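PDB 2QPW: PR domain zinc finger protein 2 from Homo sapiens, which uses S-adenosyl-L-methionine to methylate histone H3 on a lysine of its tail through its PR (SET-related) domain, and may act as a DNA-binding transcription factor. Local coordinates for residues A12-T15 with L16-P20; D63-K66 with R67-K71. All coordinates share one frame; numbering follows the deposited sequence.

Interaction 1: A12-T15 with L16-P20; sequences ATET and LAEVP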
loop_
_atom_site.group_PDB
_atom_site.type_symbol
_atom_site.label_atom_id
_atom_site.label_comp_id
_atom_site.label_asym_id
_atom_site.label_seq_id
_atom_site.Cartn_x
_atom_site.Cartn_y
_atom_site.Cartn_z
ATOM N N ALA A 12 -18.923 -2.758 6.759
ATOM C CA ALA A 12 -17.931 -1.842 7.347
ATOM C C ALA A 12 -17.484 -0.779 6.322
ATOM O O ALA A 12 -17.297 -1.084 5.137
ATOM C CB ALA A 12 -16.717 -2.649 7.845
ATOM N N THR A 13 -17.349 0.464 6.770
ATOM C CA THR A 13 -16.841 1.542 5.914
ATOM C C THR A 13 -15.722 2.307 6.629
ATOM O O THR A 13 -15.854 2.635 7.820
ATOM C CB THR A 13 -17.966 2.530 5.525
ATOM O OG1 THR A 13 -19.028 1.823 4.861
ATOM C CG2 THR A 13 -17.435 3.608 4.595
ATOM N N GLU A 14 -14.628 2.594 5.918
ATOM C CA GLU A 14 -13.534 3.397 6.458
ATOM C C GLU A 14 -13.536 4.750 5.758
ATOM O O GLU A 14 -13.385 4.802 4.523
ATOM C CB GLU A 14 -12.213 2.669 6.180
ATOM C CG GLU A 14 -10.963 3.362 6.659
ATOM C CD GLU A 14 -9.731 2.651 6.107
ATOM O OE1 GLU A 14 -9.534 2.647 4.859
ATOM O OE2 GLU A 14 -8.994 2.051 6.932
ATOM N N THR A 15 -13.688 5.842 6.520
ATOM C CA THR A 15 -13.690 7.208 5.951
ATOM C C THR A 15 -12.451 8.046 6.312
ATOM O O THR A 15 -11.649 7.615 7.137
ATOM C CB THR A 15 -14.970 7.975 6.347
ATOM O OG1 THR A 15 -14.829 8.485 7.688
ATOM C CG2 THR A 15 -16.169 7.031 6.271
ATOM N N LEU A 16 -12.282 9.227 5.696
ATOM C CA LEU A 16 -11.140 10.092 6.054
ATOM C C LEU A 16 -11.130 10.465 7.539
ATOM O O LEU A 16 -10.057 10.596 8.163
ATOM C CB LEU A 16 -11.034 11.359 5.172
ATOM C CG LEU A 16 -10.460 11.252 3.774
ATOM C CD1 LEU A 16 -10.661 12.583 3.006
ATOM C CD2 LEU A 16 -8.959 10.840 3.787
ATOM N N ALA A 17 -12.326 10.608 8.114
ATOM C CA ALA A 17 -12.440 10.924 9.532
ATOM C C ALA A 17 -11.745 9.915 10.440
ATOM O O ALA A 17 -11.319 10.299 11.524
ATOM C CB ALA A 17 -13.912 11.096 9.932
ATOM N N GLU A 18 -11.611 8.647 10.021
ATOM C CA GLU A 18 -10.978 7.630 10.878
ATOM C C GLU A 18 -9.461 7.411 10.738
ATOM O O GLU A 18 -8.897 6.528 11.399
ATOM C CB GLU A 18 -11.650 6.264 10.810
ATOM C CG GLU A 18 -12.558 5.982 9.698
ATOM C CD GLU A 18 -13.943 6.563 9.915
ATOM O OE1 GLU A 18 -14.801 6.317 9.051
ATOM O OE2 GLU A 18 -14.180 7.268 10.925
ATOM N N VAL A 19 -8.814 8.169 9.871
ATOM C CA VAL A 19 -7.375 7.996 9.699
ATOM C C VAL A 19 -6.706 8.673 10.926
ATOM O O VAL A 19 -7.162 9.766 11.328
ATOM C CB VAL A 19 -6.898 8.657 8.399
ATOM C CG1 VAL A 19 -5.357 8.544 8.253
ATOM C CG2 VAL A 19 -7.633 8.042 7.191
ATOM N N PRO A 20 -5.677 8.030 11.528
ATOM C CA PRO A 20 -4.966 8.709 12.637
ATOM C C PRO A 20 -4.422 10.081 12.218
ATOM O O PRO A 20 -3.908 10.229 11.110
ATOM C CB PRO A 20 -3.803 7.752 12.952
ATOM C CG PRO A 20 -4.309 6.384 12.537
ATOM C CD PRO A 20 -5.138 6.672 11.285
HETATM O O HOH W 1 -8.314 4.112 9.083
#

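Interaction 2: D63-K66 with R67-K71; sequences DKKK and RSQVK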
loop_
_atom_site.group_PDB
_atom_site.type_symbol
_atom_site.label_atom_id
_atom_site.label_comp_id
_atom_site.label_asym_id
_atom_site.label_seq_id
_atom_site.Cartn_x
_atom_site.Cartn_y
_atom_site.Cartn_z
ATOM N N ASP A 63 3.787 -3.664 13.089
ATOM C CA ASP A 63 4.192 -4.544 14.205
ATOM C C ASP A 63 4.856 -5.819 13.654
ATOM O O ASP A 63 4.362 -6.386 12.687
ATOM C CB ASP A 63 2.935 -4.923 15.034
ATOM C CG ASP A 63 2.519 -3.855 16.059
ATOM O OD1 ASP A 63 3.245 -2.837 16.301
ATOM O OD2 ASP A 63 1.451 -4.081 16.675
ATOM N N LYS A 64 5.947 -6.268 14.270
ATOM C CA LYS A 64 6.587 -7.568 13.902
ATOM C C LYS A 64 5.807 -8.726 14.546
ATOM O O LYS A 64 5.652 -8.751 15.780
ATOM C CB LYS A 64 8.029 -7.602 14.423
ATOM C CG LYS A 64 9.020 -6.968 13.522
ATOM C CD LYS A 64 10.476 -7.211 13.995
ATOM C CE LYS A 64 11.271 -5.961 13.624
ATOM N NZ LYS A 64 12.718 -6.213 13.483
ATOM N N LYS A 65 5.294 -9.646 13.731
ATOM C CA LYS A 65 4.511 -10.787 14.222
ATOM C C LYS A 65 4.888 -12.062 13.449
ATOM O O LYS A 65 5.353 -11.991 12.299
ATOM C CB LYS A 65 3.002 -10.549 14.049
ATOM C CG LYS A 65 2.451 -9.249 14.691
ATOM C CD LYS A 65 0.950 -9.185 14.513
ATOM C CE LYS A 65 0.391 -7.878 15.037
ATOM N NZ LYS A 65 -1.067 -7.864 14.817
ATOM N N LYS A 66 4.707 -13.227 14.077
ATOM C CA LYS A 66 4.889 -14.501 13.335
ATOM C C LYS A 66 3.731 -14.695 12.351
ATOM O O LYS A 66 2.620 -14.207 12.590
ATOM C CB LYS A 66 4.943 -15.716 14.266
ATOM C CG LYS A 66 5.964 -15.648 15.371
ATOM C CD LYS A 66 5.903 -16.933 16.201
ATOM C CE LYS A 66 4.702 -16.900 17.151
ATOM N NZ LYS A 66 4.501 -18.246 17.755
ATOM N N ARG A 67 3.988 -15.433 11.265
ATOM C CA ARG A 67 2.925 -15.696 10.264
ATOM C C ARG A 67 1.632 -16.225 10.895
ATOM O O ARG A 67 0.518 -15.884 10.442
ATOM C CB ARG A 67 3.422 -16.647 9.162
ATOM C CG ARG A 67 2.407 -16.895 8.013
ATOM C CD ARG A 67 2.287 -15.653 7.095
ATOM N NE ARG A 67 0.997 -15.504 6.397
ATOM C CZ ARG A 67 -0.106 -14.946 6.919
ATOM N NH1 ARG A 67 -0.111 -14.507 8.168
ATOM N NH2 ARG A 67 -1.222 -14.841 6.195
ATOM N N SER A 68 1.767 -17.075 11.924
ATOM C CA SER A 68 0.598 -17.689 12.574
ATOM C C SER A 68 -0.284 -16.694 13.359
ATOM O O SER A 68 -1.390 -17.046 13.794
ATOM C CB SER A 68 1.033 -18.873 13.459
ATOM O OG SER A 68 1.855 -18.457 14.543
ATOM N N GLN A 69 0.202 -15.470 13.555
ATOM C CA GLN A 69 -0.534 -14.424 14.300
ATOM C C GLN A 69 -1.223 -13.398 13.393
ATOM O O GLN A 69 -2.036 -12.595 13.864
ATOM C CB GLN A 69 0.442 -13.626 15.173
ATOM C CG GLN A 69 1.201 -14.402 16.234
ATOM C CD GLN A 69 2.165 -13.509 17.013
ATOM O OE1 GLN A 69 3.241 -13.113 16.512
ATOM N NE2 GLN A 69 1.784 -13.177 18.253
ATOM N N VAL A 70 -0.864 -13.366 12.114
ATOM C CA VAL A 70 -1.462 -12.382 11.190
ATOM C C VAL A 70 -2.673 -13.012 10.486
ATOM O O VAL A 70 -2.639 -14.181 10.139
ATOM C CB VAL A 70 -0.412 -11.789 10.220
ATOM C CG1 VAL A 70 -1.034 -10.729 9.300
ATOM C CG2 VAL A 70 0.726 -11.154 11.037
ATOM N N LYS A 71 -3.736 -12.227 10.297
ATOM C CA LYS A 71 -5.045 -12.738 9.830
ATOM C C LYS A 71 -5.456 -12.283 8.414
ATOM O O LYS A 71 -6.509 -12.699 7.901
ATOM C CB LYS A 71 -6.145 -12.351 10.832
ATOM C CG LYS A 71 -5.700 -11.458 12.022
ATOM C CD LYS A 71 -5.540 -9.946 11.695
ATOM C CE LYS A 71 -4.087 -9.528 11.373
ATOM N NZ LYS A 71 -3.679 -8.313 12.113
HETATM O O HOH W 2 -2.457 -10.138 15.170
HETATM O O HOH W 3 4.127 -19.953 15.002
#

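Interaction 1: A12-T15 with L16-P20
Thr15 and Glu18 grip each other by hydrogen bonds at both side chain and backbone, and together they close a tight local turn. Two donors of Thr15 converge on one carboxylate oxygen: Thr15 N lies 2.8 Å from Glu18 OE1, and the hydroxyl Thr15 OG1 donates to the same Glu18 OE1 at 2.6 Å. Both come from the same face of the carboxylate but at different heights, the amide on the anti side and 25° out of the plane, the hydroxyl steeply above it at 73°. Glu18 reaches back with a nearly eclipsed first torsion (chi1 16°) and a bend at its second, which lays CG against the Thr15 backbone, 3.2 Å from Thr15 O.

The backbone returns the bond: Glu18 N donates to Thr15 O at 3.1 Å, from above the carbonyl plane. The bond from Thr15 N to Glu18 OE1 resembles one half of a capping box; Glu18 N donates to Thr15 O, so the hydroxyl half that would complete the box is missing. Thr15 OG1 instead accepts a weak bond from Ala17 N at 3.3 Å, the link that defines an ST turn. One further turn bond, Val19 N to Leu16 O, continues the 3-10 segment 16-18.

Water-mediated contact is looser. Water 1 donates to Glu14 OE2 and, weakly, to Glu18 O at 3.4 Å.

On the fold scale, Glu14 OE1 is hydrogen-bonded to Ile43 N of strand 43-47, the Glu14 backbone to that of Thr41, and Glu14 OE2 forms a salt bridge with Arg101 NH1. Leu16 and Val19 pack on Leu33 of strand 31-35, Val19 and Pro20 touch Tyr102, and Pro20 takes the N-cap position of helix 21-25.

Interaction 2: D63-K66 with R67-K71
The Gln69 amide receives Lys66 N in its carbonyl plane, on a lone pair of Gln69 OE1, 2.8 Å away. With CG anti to its own carbonyl carbon (chi1 -61°) and the chain extended beyond it, Gln69 carries OE1 back across the turn to that N-H. The guanidinium of Arg67 has Val70 CA at its edge, in plane; Arg67 NH1 also donates to Val70 O at 3.2 Å, with that oxygen tilted 20° from the guanidinium plane.

The backbone answers the amide, Gln69 N donating to Lys66 O at 2.9 Å from above the carbonyl plane. With Arg67 and Ser68 both in right-handed helical conformation, this bond closes a type I beta turn over 66-69. Apolar contact comes mainly from Lys65 and Val70, whose side chains cross at about a right angle, Lys65 CB lying 3.8 Å from Val70 CG2; Val70 also leans on Cys88 of strand 85-90.

Water 2 accepts from Lys65 NZ at 2.7 Å and donates to Gln69 O, while water 3 links Lys66 NZ with Ser68 OG.

Lys65 NZ and Lys71 NZ come within 3.8 Å of each other, yet each forms a salt bridge with Asp90 OD2, which would probably offset part of the charge of the two ammonium groups. Two neutral bonds, Lys66 N to Gln69 OE1 and Gln69 N to Lys66 O, hold the turn, and a lysine-aspartate cluster couples it to strand 85-90.

Interactions 1 and 2 follow one scheme at separate surface sites: in each, a side-chain oxygen takes the backbone N-H three residues earlier, and the amide of the same residue donates back to that earlier carbonyl. Residues 12-20 put a carboxylate there and recruit a hydroxyl as a second donor, whereas residues 63-71 use a neutral amide. Their centres are 24 Å apart and their nearest atoms about 13 Å, so they do not touch. Centred 16 and 18 Å from the centre of the chain, they lie in different parts of it, interaction 1 in the loop before helix 21-25, interaction 2 where the chain leaves strand 63-65 within the PR domain.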